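Local coordinates for protein cytochrome P450 (Bacillus megaterium, PDB 5L92) that is a heme-thiolate cytochrome P450 that binds corticosterone beside its heme and probably works as a monooxygenase, inserting oxygen into steroid substrates, at residues A[93-96]-A[97-100]; A[59-62]-A[63-67]; A[106-109]-A[110-113]; A[199-202]-A[203-206]. One frame throughout, in Å; residues are numbered along the deposited sequence.

How the interactions relate
From the N terminus, interaction 2 (59-67) comes first, turning the chain out of helix 52-60 into edge strand 65-66 of the mixed sheet. Interaction 1 (93-100) follows at the end of helix 91-97, where R96 joins that helix to the heme, and interaction 3 (106-113) then bends the chain from helix 105-109 into helix 112-125. Interaction 4 (199-206) lies much later, within a single helix, in the last turns of 177-207. All four are local and stand in series, so none nests in or crosses another, and none touches its neighbours. Interactions 1 and 3 come nearest, about 6 Å between nearest atoms.

Interaction 1. Residues A[93-96]-A[97-100]; sequences AEMR and ALVN. With HEM (protoporphyrin IX containing Fe), chain C.
The side chain of R96 reaches past N100 to the heme. Its CG stands anti to the backbone N (chi1 162°), and bends at the next two torsions carry the guanidinium round to a propionate. There NH2 donates to heme O1D at 2.9 Å, and NE to the same oxygen at 3.2 Å. NH2 also has the backbone oxygen of F351 as a partner. N100 meets another part of the group: its OD1 lies near the guanidinium plane, in a straight but weak bond from NH1 (3.4 Å), with the amide turned 61° against that plane. The tight part is this R96-N100 pair, where OD1 of N100 also touches CD of R96 at 3.2 Å. Side-chain packing is looser between M95 and L98, whose CE and CD1 come only within 4.5 Å, while A93 and A97 are exposed. R96 lies in the last turn of helix 91-97, the C helix of the P450 fold, and N100, just beyond it, probably steadies the arginine as a second-shell partner. With H92, H350 and R294 also hydrogen-bonded to the heme, a cationic R96 would offset propionate charge and help hold the cofactor in its pocket.

Interaction 2. Residues A[59-62]-A[63-67]; sequences LEQK and NIFSS
The ring of F65 has the backbone oxygen of Q61 at its edge, 3.7 Å from CD2, while CG2 of I64 lies over one face, 3.8 Å above the plane and offset toward the rim. The CB of Q61 comes within 4.0 Å of the same CD2. The flat amide of Q61 runs alongside I64, and NE2 rests 3.7 Å from CD1 of that isoleucine. CG of Q61 (chi1 -69°) and CG1 of I64 (chi1 -65°) both lie anti to the carbonyl carbon, and the two chains run side by side, pointing the same way. Here the chain leaves helix 52-60: Q61 is the centre of an inverse gamma turn, with a weak bond from the N of K62 to the O of E60, and the next residues enter strand 65-66 at the edge of the five-stranded mixed sheet. The carbonyl of Q61 takes two backbone donors, F65 N at 2.8 Å almost straight on and I64 N at 3.1 Å from above the carbonyl plane, which ties the turn to the start of the strand. Beyond the turn I64 and F65 pack on V300, and F65 also touches the heme-binding R294 of the neighbouring strand 294-296, while S66 OG bonds to D88.

Interaction 3. Residues A[106-109]-A[110-113]; sequences KAMK and AWEP
M108 lays the end of its side chain beside the indole of W111, the two pointing the same way. CE is 3.6 Å from CD1 of the tryptophan and 3.7 Å from its NE1, so the methyl meets the pyrrole end of the indole at an oblique angle. The sulfur follows: SD lies 4.8 Å from the centroid of the five-membered ring, 44° off its normal, a Met-aromatic contact. M108 gets there by folding back, with CG anti to the carbonyl carbon and two further bends (chi2 -68°, chi3 97°) that bring SD and CE up to the indole. The backbone oxygen of A107 lies near the ring plane, at the edge by CD1. K109, exposed, and E112, which packs on I360 and I364 of helix 355-372, pass across each other: OE2 of E112 touches CG of K109 at 3.3 Å, whereas NZ of that extended lysine remains 5.6 Å from OE2, so any attraction is probably only long-range; OE1 of E112 has a long, weak ion pair with K363. Backbone bonds draw the two sides together, W111 N to M108 O at 2.9 Å and E112 N to K109 O at 3.2 Å. Toward the interior, M108 packs on L357 of helix 355-372, and the indole leans on D149 and I150 of helix 141-151 and has a cation-pi partner in K114. The type I beta turn from K109 to E112 is the tight joint between helix 105-109 and helix 112-125, the latter corresponding to the D helix of the P450 fold.

Interaction 4. Residues A[199-202]-A[203-206]; sequences YRII and EEKR
The N of E204 donates to the backbone oxygen of R200 at 2.9 Å. The same two residues meet through their side chains. R200 and E204 run side by side on the exposed face, and NH1 of the arginine forms a salt bridge to OE2 of the glutamate at 3.1 Å; its hydrogen-bond component is weak. The carboxylate oxygen comes in at the guanidinium edge, with the two flat groups 62° apart. R200 starts extended, CG anti to the backbone N (chi1 -176°), and a bend at chi3 (50°) curls its guanidinium back toward E204. This is an i to i+4 ion pair along an alpha helix, in the final turns of helix 177-207, the G helix of the P450 fold. Successive backbone bonds of the same spacing run beside it, such as K205 N to I201 O at 3.0 Å. The buried I201 and I202 lie alongside the aliphatic and charged parts of K205 and R206: CE of K205 lies 4.0 Å from CG2 of I201, and NH1 of R206 lies 3.8 Å from CG2 of I202, which is oblique to the guanidinium plane. Both cations have their main partners outside these eight residues: K205 a salt bridge to D212 and a hydrogen bond to the backbone oxygen of G152, R206 a salt bridge to D229. I202 touches both L218 of helix 213-222 and V233 of helix 229-245, with Y199 also resting on V233.

Interaction 1. Residues A[93-96]-A[97-100]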
loop_
_atom_site.group_PDB
_atom_site.type_symbol
_atom_site.label_atom_id
_atom_site.label_comp_id
_atom_site.label_asym_id
_atom_site.label_seq_id
_atom_site.Cartn_x
_atom_site.Cartn_y
_atom_site.Cartn_z
ATOM N N ALA A 93 -17.594 -11.033 2.468
ATOM C CA ALA A 93 -18.575 -10.267 1.701
ATOM C C ALA A 93 -19.481 -9.453 2.612
ATOM O O ALA A 93 -19.775 -8.289 2.323
ATOM C CB ALA A 93 -19.408 -11.210 0.829
ATOM N N GLU A 94 -19.933 -10.052 3.722
ATOM C CA GLU A 94 -20.733 -9.328 4.706
ATOM C C GLU A 94 -19.984 -8.110 5.261
ATOM O O GLU A 94 -20.545 -7.013 5.345
ATOM C CB GLU A 94 -21.142 -10.282 5.844
ATOM C CG GLU A 94 -21.926 -11.521 5.404
ATOM C CD GLU A 94 -21.913 -12.655 6.447
ATOM O OE1 GLU A 94 -21.602 -12.392 7.633
ATOM O OE2 GLU A 94 -22.208 -13.818 6.070
ATOM N N MET A 95 -18.713 -8.277 5.655
ATOM C CA MET A 95 -17.963 -7.145 6.207
ATOM C C MET A 95 -17.768 -6.044 5.166
ATOM O O MET A 95 -18.026 -4.859 5.425
ATOM C CB MET A 95 -16.609 -7.624 6.732
ATOM C CG MET A 95 -16.675 -8.506 7.981
ATOM S SD MET A 95 -17.328 -7.649 9.444
ATOM C CE MET A 95 -19.042 -8.174 9.381
ATOM N N ARG A 96 -17.306 -6.428 3.983
ATOM C CA ARG A 96 -17.040 -5.463 2.923
ATOM C C ARG A 96 -18.314 -4.739 2.522
ATOM O O ARG A 96 -18.284 -3.548 2.182
ATOM C CB ARG A 96 -16.392 -6.205 1.740
ATOM C CG ARG A 96 -16.412 -5.507 0.423
ATOM C CD ARG A 96 -15.364 -4.418 0.341
ATOM N NE ARG A 96 -14.077 -4.940 -0.077
ATOM C CZ ARG A 96 -13.337 -4.494 -1.095
ATOM N NH1 ARG A 96 -13.745 -3.511 -1.879
ATOM N NH2 ARG A 96 -12.163 -5.069 -1.334
ATOM N N ALA A 97 -19.447 -5.427 2.617
ATOM C CA ALA A 97 -20.722 -4.820 2.279
ATOM C C ALA A 97 -21.016 -3.595 3.139
ATOM O O ALA A 97 -21.661 -2.665 2.671
ATOM C CB ALA A 97 -21.836 -5.856 2.424
ATOM N N LEU A 98 -20.525 -3.557 4.376
ATOM C CA LEU A 98 -20.850 -2.465 5.291
ATOM C C LEU A 98 -20.084 -1.184 5.023
ATOM O O LEU A 98 -20.488 -0.130 5.515
ATOM C CB LEU A 98 -20.569 -2.879 6.725
ATOM C CG LEU A 98 -21.406 -4.032 7.262
ATOM C CD1 LEU A 98 -20.995 -4.188 8.674
ATOM C CD2 LEU A 98 -22.916 -3.782 7.160
ATOM N N VAL A 99 -18.991 -1.255 4.268
ATOM C CA VAL A 99 -18.122 -0.111 4.033
ATOM C C VAL A 99 -17.981 0.233 2.561
ATOM O O VAL A 99 -17.398 1.275 2.249
ATOM C CB VAL A 99 -16.718 -0.363 4.627
ATOM C CG1 VAL A 99 -16.782 -0.459 6.132
ATOM C CG2 VAL A 99 -16.118 -1.638 4.007
ATOM N N ASN A 100 -18.445 -0.618 1.648
ATOM C CA ASN A 100 -18.209 -0.404 0.222
ATOM C C ASN A 100 -18.668 0.980 -0.216
ATOM O O ASN A 100 -17.884 1.760 -0.775
ATOM C CB ASN A 100 -18.918 -1.481 -0.593
ATOM C CG ASN A 100 -17.960 -2.466 -1.204
ATOM O OD1 ASN A 100 -16.810 -2.139 -1.468
ATOM N ND2 ASN A 100 -18.428 -3.687 -1.444
HETATM C CHA HEM C . -6.351 -4.124 0.136
HETATM C CHB HEM C . -2.647 -1.953 -2.207
HETATM C CHC HEM C . -4.049 2.359 -0.610
HETATM C CHD HEM C . -7.390 0.122 2.086
HETATM C C1A HEM C . -5.250 -3.885 -0.678
HETATM C C2A HEM C . -4.580 -4.880 -1.486
HETATM C C3A HEM C . -3.556 -4.284 -2.116
HETATM C C4A HEM C . -3.556 -2.885 -1.756
HETATM C CMA HEM C . -2.565 -4.960 -3.084
HETATM C CAA HEM C . -4.962 -6.382 -1.586
HETATM C CBA HEM C . -4.696 -7.141 -0.285
HETATM C CGA HEM C . -4.745 -8.634 -0.478
HETATM O O1A HEM C . -5.279 -9.117 -1.484
HETATM O O2A HEM C . -4.226 -9.379 0.370
HETATM C C1B HEM C . -2.703 -0.590 -2.036
HETATM C C2B HEM C . -1.901 0.422 -2.711
HETATM C C3B HEM C . -2.300 1.615 -2.237
HETATM C C4B HEM C . -3.344 1.383 -1.259
HETATM C CMB HEM C . -0.839 0.131 -3.788
HETATM C CAB HEM C . -1.847 3.041 -2.613
HETATM C CBB HEM C . -1.281 3.341 -3.794
HETATM C C1C HEM C . -5.087 2.128 0.262
HETATM C C2C HEM C . -5.751 3.121 1.063
HETATM C C3C HEM C . -6.673 2.508 1.783
HETATM C C4C HEM C . -6.609 1.097 1.516
HETATM C CMC HEM C . -5.500 4.651 1.060
HETATM C CAC HEM C . -7.565 3.261 2.776
HETATM C CBC HEM C . -8.888 3.216 2.653
HETATM C C1D HEM C . -7.407 -1.214 1.808
HETATM C C2D HEM C . -8.285 -2.180 2.438
HETATM C C3D HEM C . -8.015 -3.378 1.899
HETATM C C4D HEM C . -6.943 -3.180 0.929
HETATM C CMD HEM C . -9.312 -1.796 3.537
HETATM C CAD HEM C . -8.667 -4.748 2.211
HETATM C CBD HEM C . -9.823 -5.046 1.236
HETATM C CGD HEM C . -10.409 -6.435 1.387
HETATM O O1D HEM C . -11.563 -6.664 0.956
HETATM O O2D HEM C . -9.742 -7.362 1.913
HETATM N NA HEM C . -4.618 -2.662 -0.855
HETATM N NB HEM C . -3.550 0.040 -1.151
HETATM N NC HEM C . -5.632 0.895 0.575
HETATM N ND HEM C . -6.590 -1.870 0.927
HETATM FE FE HEM C . -5.168 -0.853 -0.179
#

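Interaction 2. Residues A[59-62]-A[63-67]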
loop_
_atom_site.group_PDB
_atom_site.type_symbol
_atom_site.label_atom_id
_atom_site.label_comp_id
_atom_site.label_asym_id
_atom_site.label_seq_id
_atom_site.Cartn_x
_atom_site.Cartn_y
_atom_site.Cartn_z
ATOM N N LEU A 59 -4.662 -14.968 -6.697
ATOM C CA LEU A 59 -5.516 -13.946 -6.098
ATOM C C LEU A 59 -6.995 -14.114 -6.446
ATOM O O LEU A 59 -7.843 -13.702 -5.659
ATOM C CB LEU A 59 -5.044 -12.543 -6.494
ATOM C CG LEU A 59 -3.701 -12.067 -5.969
ATOM C CD1 LEU A 59 -3.423 -10.665 -6.462
ATOM C CD2 LEU A 59 -3.609 -12.151 -4.436
ATOM N N GLU A 60 -7.337 -14.688 -7.602
ATOM C CA GLU A 60 -8.755 -14.898 -7.901
ATOM C C GLU A 60 -9.323 -16.102 -7.149
ATOM O O GLU A 60 -10.504 -16.110 -6.786
ATOM C CB GLU A 60 -8.984 -15.100 -9.395
ATOM C CG GLU A 60 -9.117 -13.802 -10.153
ATOM C CD GLU A 60 -9.110 -13.986 -11.666
ATOM O OE1 GLU A 60 -9.171 -15.145 -12.148
ATOM O OE2 GLU A 60 -9.040 -12.962 -12.379
ATOM N N GLN A 61 -8.517 -17.131 -6.917
ATOM C CA GLN A 61 -9.043 -18.376 -6.362
ATOM C C GLN A 61 -9.034 -18.322 -4.832
ATOM O O GLN A 61 -8.263 -18.994 -4.141
ATOM C CB GLN A 61 -8.273 -19.559 -6.915
ATOM C CG GLN A 61 -8.543 -19.794 -8.387
ATOM C CD GLN A 61 -8.182 -21.197 -8.793
ATOM O OE1 GLN A 61 -7.009 -21.522 -8.960
ATOM N NE2 GLN A 61 -9.189 -22.050 -8.918
ATOM N N LYS A 62 -9.951 -17.492 -4.337
ATOM C CA LYS A 62 -10.120 -17.175 -2.914
ATOM C C LYS A 62 -10.442 -18.397 -2.068
ATOM O O LYS A 62 -10.106 -18.424 -0.880
ATOM C CB LYS A 62 -11.265 -16.172 -2.756
ATOM C CG LYS A 62 -12.575 -16.761 -3.381
ATOM C CD LYS A 62 -13.638 -15.767 -3.732
ATOM C CE LYS A 62 -14.818 -16.470 -4.366
ATOM N NZ LYS A 62 -14.862 -16.267 -5.818
ATOM N N ASN A 63 -11.132 -19.387 -2.627
ATOM C CA ASN A 63 -11.504 -20.560 -1.847
ATOM C C ASN A 63 -10.404 -21.605 -1.833
ATOM O O ASN A 63 -10.475 -22.557 -1.052
ATOM C CB ASN A 63 -12.816 -21.149 -2.379
ATOM C CG ASN A 63 -13.990 -20.189 -2.185
ATOM O OD1 ASN A 63 -14.107 -19.554 -1.135
ATOM N ND2 ASN A 63 -14.816 -20.025 -3.215
ATOM N N ILE A 64 -9.364 -21.429 -2.640
ATOM C CA ILE A 64 -8.195 -22.292 -2.593
ATOM C C ILE A 64 -7.037 -21.615 -1.880
ATOM O O ILE A 64 -6.421 -22.217 -0.995
ATOM C CB ILE A 64 -7.791 -22.754 -4.008
ATOM C CG1 ILE A 64 -8.905 -23.641 -4.575
ATOM C CG2 ILE A 64 -6.473 -23.502 -3.978
ATOM C CD1 ILE A 64 -8.618 -24.185 -5.968
ATOM N N PHE A 65 -6.792 -20.335 -2.176
ATOM C CA PHE A 65 -5.663 -19.598 -1.632
ATOM C C PHE A 65 -6.241 -18.653 -0.594
ATOM O O PHE A 65 -6.782 -17.591 -0.919
ATOM C CB PHE A 65 -4.869 -18.895 -2.740
ATOM C CG PHE A 65 -4.247 -19.841 -3.705
ATOM C CD1 PHE A 65 -3.046 -20.467 -3.416
ATOM C CD2 PHE A 65 -4.863 -20.121 -4.898
ATOM C CE1 PHE A 65 -2.486 -21.367 -4.310
ATOM C CE2 PHE A 65 -4.299 -20.988 -5.796
ATOM C CZ PHE A 65 -3.106 -21.614 -5.498
ATOM N N SER A 66 -6.123 -19.061 0.661
ATOM C CA SER A 66 -6.789 -18.396 1.769
ATOM C C SER A 66 -6.050 -17.136 2.180
ATOM O O SER A 66 -4.819 -17.079 2.128
ATOM C CB SER A 66 -6.871 -19.362 2.965
ATOM O OG SER A 66 -7.511 -18.766 4.068
ATOM N N SER A 67 -6.820 -16.201 2.693
ATOM C CA SER A 67 -6.331 -14.990 3.256
ATOM C C SER A 67 -6.373 -15.037 4.811
ATOM O O SER A 67 -5.976 -14.114 5.470
ATOM C CB SER A 67 -7.110 -13.811 2.744
ATOM O OG SER A 67 -6.843 -13.491 1.425
#

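Interaction 3. Residues A[106-109]-A[110-113]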
loop_
_atom_site.group_PDB
_atom_site.type_symbol
_atom_site.label_atom_id
_atom_site.label_comp_id
_atom_site.label_asym_id
_atom_site.label_seq_id
_atom_site.Cartn_x
_atom_site.Cartn_y
_atom_site.Cartn_z
ATOM N N LYS A 106 -17.117 7.726 -6.704
ATOM C CA LYS A 106 -17.938 8.928 -6.582
ATOM C C LYS A 106 -17.981 9.416 -5.140
ATOM O O LYS A 106 -17.936 10.633 -4.901
ATOM C CB LYS A 106 -19.337 8.673 -7.158
ATOM C CG LYS A 106 -19.342 8.408 -8.717
ATOM C CD LYS A 106 -19.106 9.683 -9.589
ATOM C CE LYS A 106 -19.100 9.326 -11.094
ATOM N NZ LYS A 106 -19.308 10.499 -12.044
ATOM N N ALA A 107 -17.968 8.498 -4.163
ATOM C CA ALA A 107 -17.871 8.934 -2.771
ATOM C C ALA A 107 -16.625 9.780 -2.559
ATOM O O ALA A 107 -16.644 10.775 -1.818
ATOM C CB ALA A 107 -17.862 7.717 -1.833
ATOM N N MET A 108 -15.533 9.412 -3.223
ATOM C CA MET A 108 -14.233 9.992 -2.931
ATOM C C MET A 108 -13.976 11.271 -3.701
ATOM O O MET A 108 -13.123 12.057 -3.285
ATOM C CB MET A 108 -13.127 8.961 -3.220
ATOM C CG MET A 108 -13.179 7.746 -2.278
ATOM S SD MET A 108 -12.769 8.153 -0.567
ATOM C CE MET A 108 -14.373 8.370 0.215
ATOM N N LYS A 109 -14.718 11.513 -4.781
ATOM C CA LYS A 109 -14.626 12.791 -5.487
ATOM C C LYS A 109 -15.084 13.947 -4.604
ATOM O O LYS A 109 -14.671 15.096 -4.814
ATOM C CB LYS A 109 -15.461 12.737 -6.769
ATOM C CG LYS A 109 -15.159 13.857 -7.761
ATOM C CD LYS A 109 -16.248 13.995 -8.823
ATOM C CE LYS A 109 -15.998 15.219 -9.697
ATOM N NZ LYS A 109 -17.201 15.565 -10.501
ATOM N N ALA A 110 -15.941 13.662 -3.621
ATOM C CA ALA A 110 -16.264 14.640 -2.588
ATOM C C ALA A 110 -15.035 15.116 -1.826
ATOM O O ALA A 110 -15.036 16.226 -1.282
ATOM C CB ALA A 110 -17.269 14.031 -1.602
ATOM N N TRP A 111 -13.993 14.296 -1.736
ATOM C CA TRP A 111 -12.816 14.685 -0.966
ATOM C C TRP A 111 -11.814 15.519 -1.759
ATOM O O TRP A 111 -10.845 16.011 -1.170
ATOM C CB TRP A 111 -12.098 13.451 -0.429
ATOM C CG TRP A 111 -12.767 12.822 0.756
ATOM C CD1 TRP A 111 -13.772 11.893 0.742
ATOM C CD2 TRP A 111 -12.472 13.076 2.131
ATOM N NE1 TRP A 111 -14.121 11.565 2.027
ATOM C CE2 TRP A 111 -13.338 12.281 2.897
ATOM C CE3 TRP A 111 -11.555 13.894 2.786
ATOM C CZ2 TRP A 111 -13.320 12.286 4.284
ATOM C CZ3 TRP A 111 -11.531 13.893 4.157
ATOM C CH2 TRP A 111 -12.412 13.097 4.894
ATOM N N GLU A 112 -12.024 15.707 -3.063
ATOM C CA GLU A 112 -11.036 16.429 -3.864
ATOM C C GLU A 112 -10.711 17.800 -3.305
ATOM O O GLU A 112 -9.514 18.108 -3.150
ATOM C CB GLU A 112 -11.507 16.542 -5.314
ATOM C CG GLU A 112 -11.303 15.278 -6.117
ATOM C CD GLU A 112 -11.275 15.544 -7.616
ATOM O OE1 GLU A 112 -10.480 16.414 -8.070
ATOM O OE2 GLU A 112 -12.063 14.890 -8.337
ATOM N N PRO A 113 -11.692 18.660 -2.975
ATOM C CA PRO A 113 -11.341 20.011 -2.493
ATOM C C PRO A 113 -10.646 19.999 -1.150
ATOM O O PRO A 113 -9.820 20.883 -0.888
ATOM C CB PRO A 113 -12.702 20.740 -2.425
ATOM C CG PRO A 113 -13.667 19.873 -3.210
ATOM C CD PRO A 113 -13.144 18.461 -3.011
#

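Interaction 4. Residues A[199-202]-A[203-206]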
loop_
_atom_site.group_PDB
_atom_site.type_symbol
_atom_site.label_atom_id
_atom_site.label_comp_id
_atom_site.label_asym_id
_atom_site.label_seq_id
_atom_site.Cartn_x
_atom_site.Cartn_y
_atom_site.Cartn_z
ATOM N N TYR A 199 -10.045 1.241 21.054
ATOM C CA TYR A 199 -11.150 0.989 21.974
ATOM C C TYR A 199 -11.560 2.259 22.694
ATOM O O TYR A 199 -12.752 2.501 22.898
ATOM C CB TYR A 199 -10.786 -0.100 22.975
ATOM C CG TYR A 199 -11.001 -1.475 22.392
ATOM C CD1 TYR A 199 -12.276 -1.893 22.057
ATOM C CD2 TYR A 199 -9.947 -2.342 22.162
ATOM C CE1 TYR A 199 -12.506 -3.120 21.536
ATOM C CE2 TYR A 199 -10.173 -3.602 21.642
ATOM C CZ TYR A 199 -11.463 -3.981 21.332
ATOM O OH TYR A 199 -11.755 -5.208 20.784
ATOM N N ARG A 200 -10.590 3.098 23.060
ATOM C CA ARG A 200 -10.929 4.396 23.639
ATOM C C ARG A 200 -11.696 5.257 22.639
ATOM O O ARG A 200 -12.781 5.757 22.942
ATOM C CB ARG A 200 -9.665 5.097 24.128
ATOM C CG ARG A 200 -9.916 6.418 24.843
ATOM C CD ARG A 200 -8.651 6.981 25.444
ATOM N NE ARG A 200 -7.534 7.038 24.517
ATOM C CZ ARG A 200 -7.386 7.948 23.560
ATOM N NH1 ARG A 200 -8.302 8.904 23.360
ATOM N NH2 ARG A 200 -6.311 7.894 22.786
ATOM N N ILE A 201 -11.208 5.397 21.429
ATOM C CA ILE A 201 -11.921 6.146 20.424
ATOM C C ILE A 201 -13.385 5.697 20.295
ATOM O O ILE A 201 -14.285 6.484 20.198
ATOM C CB ILE A 201 -11.252 6.004 19.050
ATOM C CG1 ILE A 201 -9.831 6.492 19.081
ATOM C CG2 ILE A 201 -12.034 6.743 18.010
ATOM C CD1 ILE A 201 -9.700 7.918 19.432
ATOM N N ILE A 202 -13.593 4.407 20.278
ATOM C CA ILE A 202 -14.914 3.833 20.149
ATOM C C ILE A 202 -15.829 4.306 21.299
ATOM O O ILE A 202 -16.945 4.712 21.081
ATOM C CB ILE A 202 -14.807 2.307 19.990
ATOM C CG1 ILE A 202 -14.131 1.963 18.681
ATOM C CG2 ILE A 202 -16.135 1.609 20.028
ATOM C CD1 ILE A 202 -13.751 0.512 18.565
ATOM N N GLU A 203 -15.317 4.239 22.512
ATOM C CA GLU A 203 -16.038 4.685 23.686
ATOM C C GLU A 203 -16.419 6.139 23.492
ATOM O O GLU A 203 -17.545 6.505 23.686
ATOM C CB GLU A 203 -15.181 4.581 24.940
ATOM C CG GLU A 203 -15.129 3.227 25.612
ATOM C CD GLU A 203 -13.851 2.989 26.439
ATOM O OE1 GLU A 203 -13.375 3.884 27.187
ATOM O OE2 GLU A 203 -13.300 1.876 26.330
ATOM N N GLU A 204 -15.457 6.957 23.103
ATOM C CA GLU A 204 -15.718 8.380 22.907
ATOM C C GLU A 204 -16.817 8.615 21.872
ATOM O O GLU A 204 -17.622 9.544 22.021
ATOM C CB GLU A 204 -14.446 9.108 22.489
ATOM C CG GLU A 204 -13.332 9.071 23.481
ATOM C CD GLU A 204 -12.066 9.741 22.972
ATOM O OE1 GLU A 204 -11.962 10.051 21.755
ATOM O OE2 GLU A 204 -11.160 9.963 23.789
ATOM N N LYS A 205 -16.852 7.820 20.812
ATOM C CA LYS A 205 -17.827 8.001 19.750
ATOM C C LYS A 205 -19.209 7.456 20.037
ATOM O O LYS A 205 -20.166 7.868 19.434
ATOM C CB LYS A 205 -17.303 7.474 18.423
ATOM C CG LYS A 205 -16.024 8.142 17.998
ATOM C CD LYS A 205 -15.881 8.369 16.528
ATOM C CE LYS A 205 -14.664 9.223 16.240
ATOM N NZ LYS A 205 -15.073 10.562 15.819
ATOM N N ARG A 206 -19.319 6.531 20.958
ATOM C CA ARG A 206 -20.634 6.030 21.345
ATOM C C ARG A 206 -21.406 7.152 22.015
ATOM O O ARG A 206 -22.604 7.189 21.988
ATOM C CB ARG A 206 -20.512 4.881 22.307
ATOM C CG ARG A 206 -20.264 3.593 21.628
ATOM C CD ARG A 206 -20.854 2.445 22.368
ATOM N NE ARG A 206 -21.032 1.397 21.421
ATOM C CZ ARG A 206 -20.167 0.434 21.251
ATOM N NH1 ARG A 206 -19.097 0.378 22.024
ATOM N NH2 ARG A 206 -20.408 -0.486 20.343
#